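Local coordinates for protein chintase (Rhizomucor miehei, PDB 5YUQ) that hydrolyses the beta-1,4 linkages of chitin as a family 18 glycoside hydrolase, with an active site formed as a tunnel, at residues S44-K47 and S48-E52; D213-K216 and A217-A221; S239-L242 and E243-A247; V347-W350 and S351-M354. All coordinates share one frame; numbering follows the deposited sequence.

Contact 1: S44-K47 and S48-E52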
loop_
_atom_site.group_PDB
_atom_site.type_symbol
_atom_site.label_atom_id
_atom_site.label_comp_id
_atom_site.label_asym_id
_atom_site.label_seq_id
_atom_site.Cartn_x
_atom_site.Cartn_y
_atom_site.Cartn_z
ATOM N N SER A 44 11.370 -5.768 20.418
ATOM C CA SER A 44 11.465 -4.609 21.296
ATOM C C SER A 44 10.883 -3.365 20.649
ATOM O O SER A 44 10.335 -2.505 21.332
ATOM C CB SER A 44 12.915 -4.362 21.695
ATOM O OG SER A 44 13.736 -4.168 20.553
ATOM N N GLN A 45 11.010 -3.262 19.328
ATOM C CA GLN A 45 10.429 -2.118 18.633
ATOM C C GLN A 45 8.910 -2.155 18.695
ATOM O O GLN A 45 8.278 -1.143 18.983
ATOM C CB GLN A 45 10.894 -2.070 17.175
ATOM C CG GLN A 45 12.348 -1.679 17.034
ATOM C CD GLN A 45 12.814 -1.659 15.595
ATOM O OE1 GLN A 45 14.002 -1.522 15.326
ATOM N NE2 GLN A 45 11.882 -1.787 14.662
ATOM N N LEU A 46 8.319 -3.314 18.412
ATOM C CA LEU A 46 6.866 -3.413 18.456
ATOM C C LEU A 46 6.350 -3.112 19.855
ATOM O O LEU A 46 5.395 -2.363 20.013
ATOM C CB LEU A 46 6.382 -4.784 17.980
ATOM C CG LEU A 46 4.856 -4.958 17.903
ATOM C CD1 LEU A 46 4.239 -3.832 17.086
ATOM C CD2 LEU A 46 4.497 -6.308 17.299
ATOM N N LYS A 47 6.992 -3.669 20.877
ATOM C CA LYS A 47 6.557 -3.396 22.245
ATOM C C LYS A 47 6.701 -1.922 22.605
ATOM O O LYS A 47 5.822 -1.351 23.243
ATOM C CB LYS A 47 7.298 -4.284 23.252
ATOM C CG LYS A 47 6.997 -5.756 23.038
ATOM C CD LYS A 47 7.004 -6.573 24.305
ATOM C CE LYS A 47 6.405 -7.954 24.033
ATOM N NZ LYS A 47 6.711 -8.924 25.117
ATOM N N SER A 48 7.801 -1.305 22.186
ATOM C CA SER A 48 7.992 0.117 22.425
ATOM C C SER A 48 6.896 0.949 21.769
ATOM O O SER A 48 6.312 1.823 22.401
ATOM C CB SER A 48 9.366 0.573 21.933
ATOM O OG SER A 48 9.374 1.978 21.764
ATOM N N VAL A 49 6.602 0.661 20.503
ATOM C CA VAL A 49 5.626 1.460 19.770
ATOM C C VAL A 49 4.206 1.236 20.272
ATOM O O VAL A 49 3.422 2.179 20.341
ATOM C CB VAL A 49 5.719 1.221 18.236
ATOM C CG1 VAL A 49 4.659 2.040 17.499
ATOM C CG2 VAL A 49 7.105 1.605 17.747
ATOM N N VAL A 50 3.875 -0.001 20.644
ATOM C CA VAL A 50 2.562 -0.273 21.230
ATOM C C VAL A 50 2.373 0.517 22.522
ATOM O O VAL A 50 1.334 1.136 22.745
ATOM C CB VAL A 50 2.338 -1.778 21.505
ATOM C CG1 VAL A 50 1.067 -1.981 22.314
ATOM C CG2 VAL A 50 2.238 -2.544 20.193
ATOM N N GLN A 51 3.393 0.508 23.371
ATOM C CA GLN A 51 3.325 1.252 24.616
ATOM C C GLN A 51 3.140 2.752 24.357
ATOM O O GLN A 51 2.322 3.407 25.004
ATOM C CB GLN A 51 4.569 0.986 25.466
ATOM C CG GLN A 51 4.519 1.666 26.823
ATOM C CD GLN A 51 3.319 1.212 27.635
ATOM O OE1 GLN A 51 3.271 0.076 28.119
ATOM N NE2 GLN A 51 2.331 2.090 27.771
ATOM N N GLU A 52 3.888 3.297 23.403
ATOM C CA GLU A 52 3.754 4.707 23.059
ATOM C C GLU A 52 2.369 5.014 22.535
ATOM O O GLU A 52 1.759 5.999 22.923
ATOM C CB GLU A 52 4.804 5.124 22.019
ATOM C CG GLU A 52 6.225 5.055 22.511
ATOM C CD GLU A 52 7.224 5.556 21.489
ATOM O OE1 GLU A 52 8.440 5.539 21.791
ATOM O OE2 GLU A 52 6.793 5.969 20.390
#
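Four backbone amides of residues 48-51 each find the carbonyl four residues earlier, and these i to i+4 bonds pair the amides of 48-51 with the carbonyls of 44-47. Ser48 N reaches Ser44 O at 2.9 Å, Val49 N reaches Gln45 O at 2.9 Å, and Val50 N lies 2.9 Å from Leu46 O with an N-H...O angle of 165°. The last bond, Gln51 N to Lys47 O, is slightly longer at 3.1 Å. Beside the third of them the apolar side chains meet: Leu46 CD1 comes to 3.9 Å from Val50 CG2, the two groups crossing at a slant. Leu46 has CG anti to its backbone N (chi1 -176°), which carries the branch round to the side where Val50 CG2 lies. This one-turn pairing belongs to helix 43-55, which packs its Val49 and Val50 on Ile60 of strand 59-65 and so lines the outside of the TIM barrel of this family 18 chitinase. Two polar ends find partners beyond the helix. Gln45 NE2 donates to Asp10 O and also bonds Tyr27 OH, while Lys47 NZ forms a salt bridge with Glu96, and Lys47 also makes a cation-pi contact with Tyr97. On the apolar face, Val49 CG2 lies 3.2 Å from Gln45 O, tucked against the carbonyl that its own amide already uses.

Contact 2: D213-K216 and A217-A221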
loop_
_atom_site.group_PDB
_atom_site.type_symbol
_atom_site.label_atom_id
_atom_site.label_comp_id
_atom_site.label_asym_id
_atom_site.label_seq_id
_atom_site.Cartn_x
_atom_site.Cartn_y
_atom_site.Cartn_z
ATOM N N ASP A 213 -11.060 4.316 -9.840
ATOM C CA ASP A 213 -11.468 3.054 -10.456
ATOM C C ASP A 213 -11.456 1.918 -9.443
ATOM O O ASP A 213 -12.338 1.056 -9.443
ATOM C CB ASP A 213 -10.562 2.718 -11.644
ATOM C CG ASP A 213 -10.762 3.660 -12.807
ATOM O OD1 ASP A 213 -11.769 3.512 -13.530
ATOM O OD2 ASP A 213 -9.910 4.547 -13.009
ATOM N N ALA A 214 -10.462 1.933 -8.562
ATOM C CA ALA A 214 -10.358 0.908 -7.530
ATOM C C ALA A 214 -11.535 0.979 -6.557
ATOM O O ALA A 214 -12.151 -0.043 -6.235
ATOM C CB ALA A 214 -9.033 1.054 -6.776
ATOM N N VAL A 215 -11.837 2.182 -6.081
ATOM C CA VAL A 215 -12.951 2.374 -5.164
ATOM C C VAL A 215 -14.236 1.911 -5.826
ATOM O O VAL A 215 -15.019 1.174 -5.220
ATOM C CB VAL A 215 -13.053 3.851 -4.728
ATOM C CG1 VAL A 215 -14.417 4.152 -4.135
ATOM C CG2 VAL A 215 -11.951 4.172 -3.736
ATOM N N LYS A 216 -14.438 2.299 -7.080
ATOM C CA LYS A 216 -15.658 1.902 -7.783
ATOM C C LYS A 216 -15.723 0.393 -7.951
ATOM O O LYS A 216 -16.791 -0.199 -7.803
ATOM C CB LYS A 216 -15.778 2.580 -9.148
ATOM C CG LYS A 216 -15.912 4.092 -9.093
ATOM C CD LYS A 216 -17.011 4.534 -8.160
ATOM C CE LYS A 216 -17.105 6.053 -8.106
ATOM N NZ LYS A 216 -17.117 6.637 -9.475
ATOM N N ALA A 217 -14.589 -0.233 -8.245
ATOM C CA ALA A 217 -14.564 -1.679 -8.438
ATOM C C ALA A 217 -14.891 -2.422 -7.149
ATOM O O ALA A 217 -15.640 -3.398 -7.162
ATOM C CB ALA A 217 -13.218 -2.131 -8.984
ATOM N N TRP A 218 -14.350 -1.945 -6.027
ATOM C CA TRP A 218 -14.579 -2.596 -4.737
ATOM C C TRP A 218 -16.029 -2.395 -4.247
ATOM O O TRP A 218 -16.605 -3.296 -3.667
ATOM C CB TRP A 218 -13.544 -2.269 -3.687
ATOM C CG TRP A 218 -12.255 -2.972 -3.823
ATOM C CD1 TRP A 218 -11.127 -2.535 -4.545
ATOM C CD2 TRP A 218 -11.850 -4.189 -3.198
ATOM N NE1 TRP A 218 -10.113 -3.403 -4.377
ATOM C CE2 TRP A 218 -10.519 -4.440 -3.575
ATOM C CE3 TRP A 218 -12.482 -5.112 -2.380
ATOM C CZ2 TRP A 218 -9.843 -5.526 -3.147
ATOM C CZ3 TRP A 218 -11.825 -6.155 -1.962
ATOM C CH2 TRP A 218 -10.488 -6.380 -2.324
ATOM N N ILE A 219 -16.568 -1.239 -4.528
ATOM C CA ILE A 219 -17.970 -0.995 -4.178
ATOM C C ILE A 219 -18.878 -1.870 -5.043
ATOM O O ILE A 219 -19.826 -2.495 -4.538
ATOM C CB ILE A 219 -18.359 0.496 -4.328
ATOM C CG1 ILE A 219 -17.646 1.355 -3.269
ATOM C CG2 ILE A 219 -19.875 0.683 -4.186
ATOM C CD1 ILE A 219 -17.869 2.847 -3.431
ATOM N N ALA A 220 -18.580 -1.939 -6.337
ATOM C CA ALA A 220 -19.397 -2.735 -7.257
ATOM C C ALA A 220 -19.417 -4.217 -6.876
ATOM O O ALA A 220 -20.411 -4.914 -7.110
ATOM C CB ALA A 220 -18.924 -2.558 -8.693
ATOM N N ALA A 221 -18.331 -4.691 -6.275
ATOM C CA ALA A 221 -18.231 -6.091 -5.871
ATOM C C ALA A 221 -18.824 -6.366 -4.490
ATOM O O ALA A 221 -18.858 -7.515 -4.051
ATOM C CB ALA A 221 -16.784 -6.564 -5.937
#
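Helix 211-220, packed on strands 175-178 and 228-240 of the TIM barrel, supplies both halves of this contact, and its C-terminal half is where Val215 meets Ile219 and Ala214 meets Trp218. The backbone evidence is a run of i to i+4 bonds, of which Trp218 N to Ala214 O measures 2.9 Å and Ala220 N to Lys216 O also 2.9 Å. A further bond, Ala221 N to Ala217 O at 3.1 Å, carries the pattern to the residue where the helix gives way to a loop. Val215 and Ile219 lie side by side and point the same way, their branches touching through Val215 CG1 and Ile219 CD1 at 3.8 Å. Ile219 reaches that far because CG1 is anti to its carbonyl carbon (chi1 -68°) and the chain then runs on extended (chi2 174°). Around them, Tyr338 of helix 329-341 packs on Val215, and Leu228 on Ile219. Trp218 points its indole to the barrel side, where Ile178 and Leu228 touch it, Phe154 meets it edge-to-face and NE1 donates to Pro150 O. Asp213 OD2, at the start of the segment, is bonded to Ser210 OG. The carbonyl of Ala214 does double duty: besides accepting the amide of Trp218, its O sits at the rim of the indole, in the ring plane, 3.2 Å from CD1.

Contact 3: S239-L242 and E243-A247; sequences SKTL and EPITA
Thr241 and Glu243 meet where strand 228-240 gives way to a loop, and the side chain of Thr241 carries the contact. Its CB starts already close, 3.2 Å from Glu243 O. From there the two branches part. OG1 stands between the backbone N and the carbonyl carbon (chi1 69°), which turns it onto Glu243, and it donates to Glu243 O at 2.6 Å, a short bond. The approach is not along a lone pair: the C=O...OG1 angle is 136° and the hydroxyl lies 44° out of the carbonyl plane, above it. The other branch, CG2, is apolar and reaches Ile245, whose CD1 lies 4.1 Å away; the two side chains cross at about a right angle. Ile245 is brought there by a chain that runs extended from CG1, so that its last methyl is the part that touches. Pro244 is only brushed, with Pro244 CA 4.3 Å from Thr241 OG1.

Both branches have further partners. OG1 is also hydrogen-bonded to Ser321 OG, and the backbone of Thr241 bonds to Ser321 as well, while Val323 and Tyr316 pack on Thr241 and Ile245. In the TIM-barrel enzyme this lies on the long excursion between strands 228-240 and 284-286. Chemically, the buried hydroxyl has two partners, Glu243 O and Ser321 OG, which should fix its rotation and with it the path of the chain just after the strand.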
loop_
_atom_site.group_PDB
_atom_site.type_symbol
_atom_site.label_atom_id
_atom_site.label_comp_id
_atom_site.label_asym_id
_atom_site.label_seq_id
_atom_site.Cartn_x
_atom_site.Cartn_y
_atom_site.Cartn_z
ATOM N N SER A 239 10.802 6.862 -13.567
ATOM C CA SER A 239 10.913 6.005 -14.737
ATOM C C SER A 239 11.890 6.676 -15.683
ATOM O O SER A 239 12.127 7.882 -15.601
ATOM C CB SER A 239 9.564 5.857 -15.430
ATOM O OG SER A 239 8.625 5.209 -14.586
ATOM N N LYS A 240 12.457 5.900 -16.592
ATOM C CA LYS A 240 13.348 6.459 -17.596
ATOM C C LYS A 240 12.575 6.650 -18.893
ATOM O O LYS A 240 12.107 5.676 -19.483
ATOM C CB LYS A 240 14.514 5.512 -17.849
ATOM C CG LYS A 240 15.537 6.088 -18.825
ATOM C CD LYS A 240 16.648 5.106 -19.113
ATOM C CE LYS A 240 17.734 5.788 -19.941
ATOM N NZ LYS A 240 18.831 4.846 -20.275
ATOM N N THR A 241 12.424 7.896 -19.332
ATOM C CA THR A 241 11.736 8.148 -20.594
ATOM C C THR A 241 12.682 7.905 -21.769
ATOM O O THR A 241 13.901 8.074 -21.645
ATOM C CB THR A 241 11.161 9.571 -20.669
ATOM O OG1 THR A 241 12.228 10.522 -20.764
ATOM C CG2 THR A 241 10.345 9.874 -19.424
ATOM N N LEU A 242 12.123 7.505 -22.906
ATOM C CA LEU A 242 12.932 7.251 -24.092
ATOM C C LEU A 242 13.313 8.550 -24.781
ATOM O O LEU A 242 14.357 8.626 -25.414
ATOM C CB LEU A 242 12.191 6.344 -25.076
ATOM C CG LEU A 242 11.827 4.962 -24.546
ATOM C CD1 LEU A 242 11.164 4.126 -25.638
ATOM C CD2 LEU A 242 13.067 4.274 -24.012
ATOM N N GLU A 243 12.449 9.555 -24.662
ATOM C CA GLU A 243 12.705 10.895 -25.197
ATOM C C GLU A 243 12.375 11.900 -24.103
ATOM O O GLU A 243 11.714 11.556 -23.125
ATOM C CB GLU A 243 11.829 11.160 -26.426
ATOM C CG GLU A 243 12.108 10.273 -27.618
ATOM C CD GLU A 243 13.454 10.528 -28.238
ATOM O OE1 GLU A 243 13.952 11.667 -28.129
ATOM O OE2 GLU A 243 14.009 9.589 -28.851
ATOM N N PRO A 244 12.834 13.146 -24.244
ATOM C CA PRO A 244 12.573 14.114 -23.171
ATOM C C PRO A 244 11.095 14.454 -23.006
ATOM O O PRO A 244 10.321 14.393 -23.968
ATOM C CB PRO A 244 13.352 15.355 -23.625
ATOM C CG PRO A 244 14.464 14.786 -24.493
ATOM C CD PRO A 244 13.835 13.635 -25.213
ATOM N N ILE A 245 10.711 14.785 -21.777
ATOM C CA ILE A 245 9.407 15.369 -21.521
ATOM C C ILE A 245 9.535 16.876 -21.687
ATOM O O ILE A 245 10.547 17.469 -21.309
ATOM C CB ILE A 245 8.898 14.989 -20.123
ATOM C CG1 ILE A 245 8.346 13.561 -20.152
ATOM C CG2 ILE A 245 7.836 15.977 -19.628
ATOM C CD1 ILE A 245 7.835 13.083 -18.809
ATOM N N THR A 246 8.529 17.482 -22.309
ATOM C CA THR A 246 8.483 18.924 -22.479
ATOM C C THR A 246 7.122 19.447 -22.053
ATOM O O THR A 246 6.290 18.700 -21.542
ATOM C CB THR A 246 8.728 19.336 -23.945
ATOM O OG1 THR A 246 7.611 18.938 -24.744
ATOM C CG2 THR A 246 10.000 18.704 -24.492
ATOM N N ALA A 247 6.889 20.737 -22.275
ATOM C CA ALA A 247 5.596 21.331 -21.958
ATOM C C ALA A 247 4.500 20.747 -22.841
ATOM O O ALA A 247 3.317 20.841 -22.514
ATOM C CB ALA A 247 5.652 22.838 -22.126
#

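Contact 4: V347-W350 and S351-M354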
loop_
_atom_site.group_PDB
_atom_site.type_symbol
_atom_site.label_atom_id
_atom_site.label_comp_id
_atom_site.label_asym_id
_atom_site.label_seq_id
_atom_site.Cartn_x
_atom_site.Cartn_y
_atom_site.Cartn_z
ATOM N N VAL A 347 -8.493 7.222 5.053
ATOM C CA VAL A 347 -7.341 7.095 4.210
ATOM C C VAL A 347 -6.235 6.476 5.024
ATOM O O VAL A 347 -6.239 6.512 6.230
ATOM C CB VAL A 347 -6.821 8.481 3.728
ATOM C CG1 VAL A 347 -7.827 9.156 2.852
ATOM C CG2 VAL A 347 -6.345 9.311 4.922
ATOM N N MET A 348 -5.289 5.867 4.308
ATOM C CA MET A 348 -4.096 5.384 4.981
ATOM C C MET A 348 -2.902 5.814 4.164
ATOM O O MET A 348 -3.048 6.166 3.000
ATOM C CB MET A 348 -4.122 3.863 5.221
ATOM C CG MET A 348 -4.176 2.975 3.973
ATOM S SD MET A 348 -2.544 2.751 3.212
ATOM C CE MET A 348 -2.871 1.301 2.209
ATOM N N LEU A 349 -1.723 5.766 4.767
ATOM C CA LEU A 349 -0.528 6.238 4.090
ATOM C C LEU A 349 0.604 5.231 4.194
ATOM O O LEU A 349 0.772 4.578 5.226
ATOM C CB LEU A 349 -0.093 7.595 4.652
ATOM C CG LEU A 349 0.380 7.613 6.107
ATOM C CD1 LEU A 349 1.905 7.571 6.163
ATOM C CD2 LEU A 349 -0.144 8.831 6.850
ATOM N N TRP A 350 1.366 5.114 3.111
ATOM C CA TRP A 350 2.604 4.345 3.100
ATOM C C TRP A 350 3.757 5.253 2.685
ATOM O O TRP A 350 3.785 5.713 1.545
ATOM C CB TRP A 350 2.534 3.175 2.098
ATOM C CG TRP A 350 3.816 2.403 2.123
ATOM C CD1 TRP A 350 4.987 2.720 1.481
ATOM C CD2 TRP A 350 4.080 1.231 2.884
ATOM N NE1 TRP A 350 5.956 1.798 1.791
ATOM C CE2 TRP A 350 5.421 0.869 2.650
ATOM C CE3 TRP A 350 3.304 0.432 3.732
ATOM C CZ2 TRP A 350 6.002 -0.250 3.243
ATOM C CZ3 TRP A 350 3.881 -0.673 4.318
ATOM C CH2 TRP A 350 5.214 -1.005 4.074
ATOM N N SER A 351 4.716 5.526 3.571
ATOM C CA SER A 351 4.687 5.181 4.987
ATOM C C SER A 351 5.236 6.387 5.762
ATOM O O SER A 351 5.842 7.296 5.179
ATOM C CB SER A 351 5.511 3.918 5.261
ATOM O OG SER A 351 6.826 4.063 4.743
ATOM N N LEU A 352 5.024 6.389 7.073
ATOM C CA LEU A 352 5.139 7.603 7.876
ATOM C C LEU A 352 6.524 8.237 7.899
ATOM O O LEU A 352 6.647 9.462 7.950
ATOM C CB LEU A 352 4.653 7.316 9.303
ATOM C CG LEU A 352 4.488 8.532 10.207
ATOM C CD1 LEU A 352 3.560 9.547 9.565
ATOM C CD2 LEU A 352 3.950 8.102 11.564
ATOM N N GLU A 353 7.566 7.416 7.846
ATOM C CA GLU A 353 8.918 7.946 7.985
ATOM C C GLU A 353 9.343 8.737 6.748
ATOM O O GLU A 353 10.359 9.423 6.766
ATOM C CB GLU A 353 9.911 6.820 8.302
ATOM C CG GLU A 353 10.494 6.103 7.088
ATOM C CD GLU A 353 9.510 5.215 6.360
ATOM O OE1 GLU A 353 8.381 4.975 6.856
ATOM O OE2 GLU A 353 9.874 4.724 5.269
ATOM N N MET A 354 8.546 8.655 5.712
ATOM C CA MET A 354 8.852 9.311 4.449
ATOM C C MET A 354 8.515 10.792 4.390
ATOM O O MET A 354 8.958 11.466 3.538
ATOM C CB MET A 354 8.168 8.609 3.244
ATOM C CG MET A 354 8.505 7.164 3.128
ATOM S SD MET A 354 7.482 6.537 1.706
ATOM C CE MET A 354 8.144 4.852 1.554
#
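Ser351 lies against the indole of Trp350, the residue before it, across a cis peptide bond that brings the two CA atoms to 2.9 Å. The aromatic interactions come first. Ser351 CB sits over one face of the indole, 3.8 Å from the centroid of the five-membered ring and only 6° off its normal, a CH-pi contact. Met354 approaches obliquely instead: its CE is 3.8 Å from Trp350 NE1, and its SD stands 5.4 Å from the centroid of the same five-membered ring, 56° off the normal, a Met-aromatic contact. A chi1 of -180° swings the Trp350 indole away from its own amide nitrogen and toward both of them, and Met354 extends beyond CG to bring the methyl across.

Among polar contacts, Ser351 OG bonds Glu353 OE1 at 2.8 Å, on the syn side of the carboxylate. The amide of Ser351 makes a weak bond to Met354 SD, 3.5 Å long, and Met354 N bonds back to Ser351 O, closing the short 3-10 turn 352-354. Apolar packing pairs Leu349 CD1 with Leu352 CB at 4.2 Å; the same methyl also lies 3.5 Å from the backbone, at Leu352 N.

A non-proline cis peptide after a tryptophan at the end of the last barrel strand is a recurrent feature of family 18 active sites, and this one fits that pattern. Strand 346-350 runs parallel between 4-9 and 228-240; the rings of Tyr7 and Trp350 meet, Tyr181 touches Trp350 too, and Met354 packs on Phe234 and Tyr235 of 228-240 and on Ile286 of strand 284-286.

Overall arrangement
From the N terminus, contact 1 comes first, within helix 43-55 on the barrel's outside. Contact 2 follows in helix 211-220, with its centre about 35 Å away on the opposite side of the chain's centre. Next in sequence is strand 228-240, whose far end carries contact 3 as the chain turns into a loop. Contact 4 comes last, at the end of strand 346-350, a sheet neighbour of 228-240. The four stand in series, so none nests in or crosses another, and each closes only a local turn. None touches another; contact 4 lies nearest the chain's centre, about 9 Å at the nearest atoms from both contacts 1 and 2.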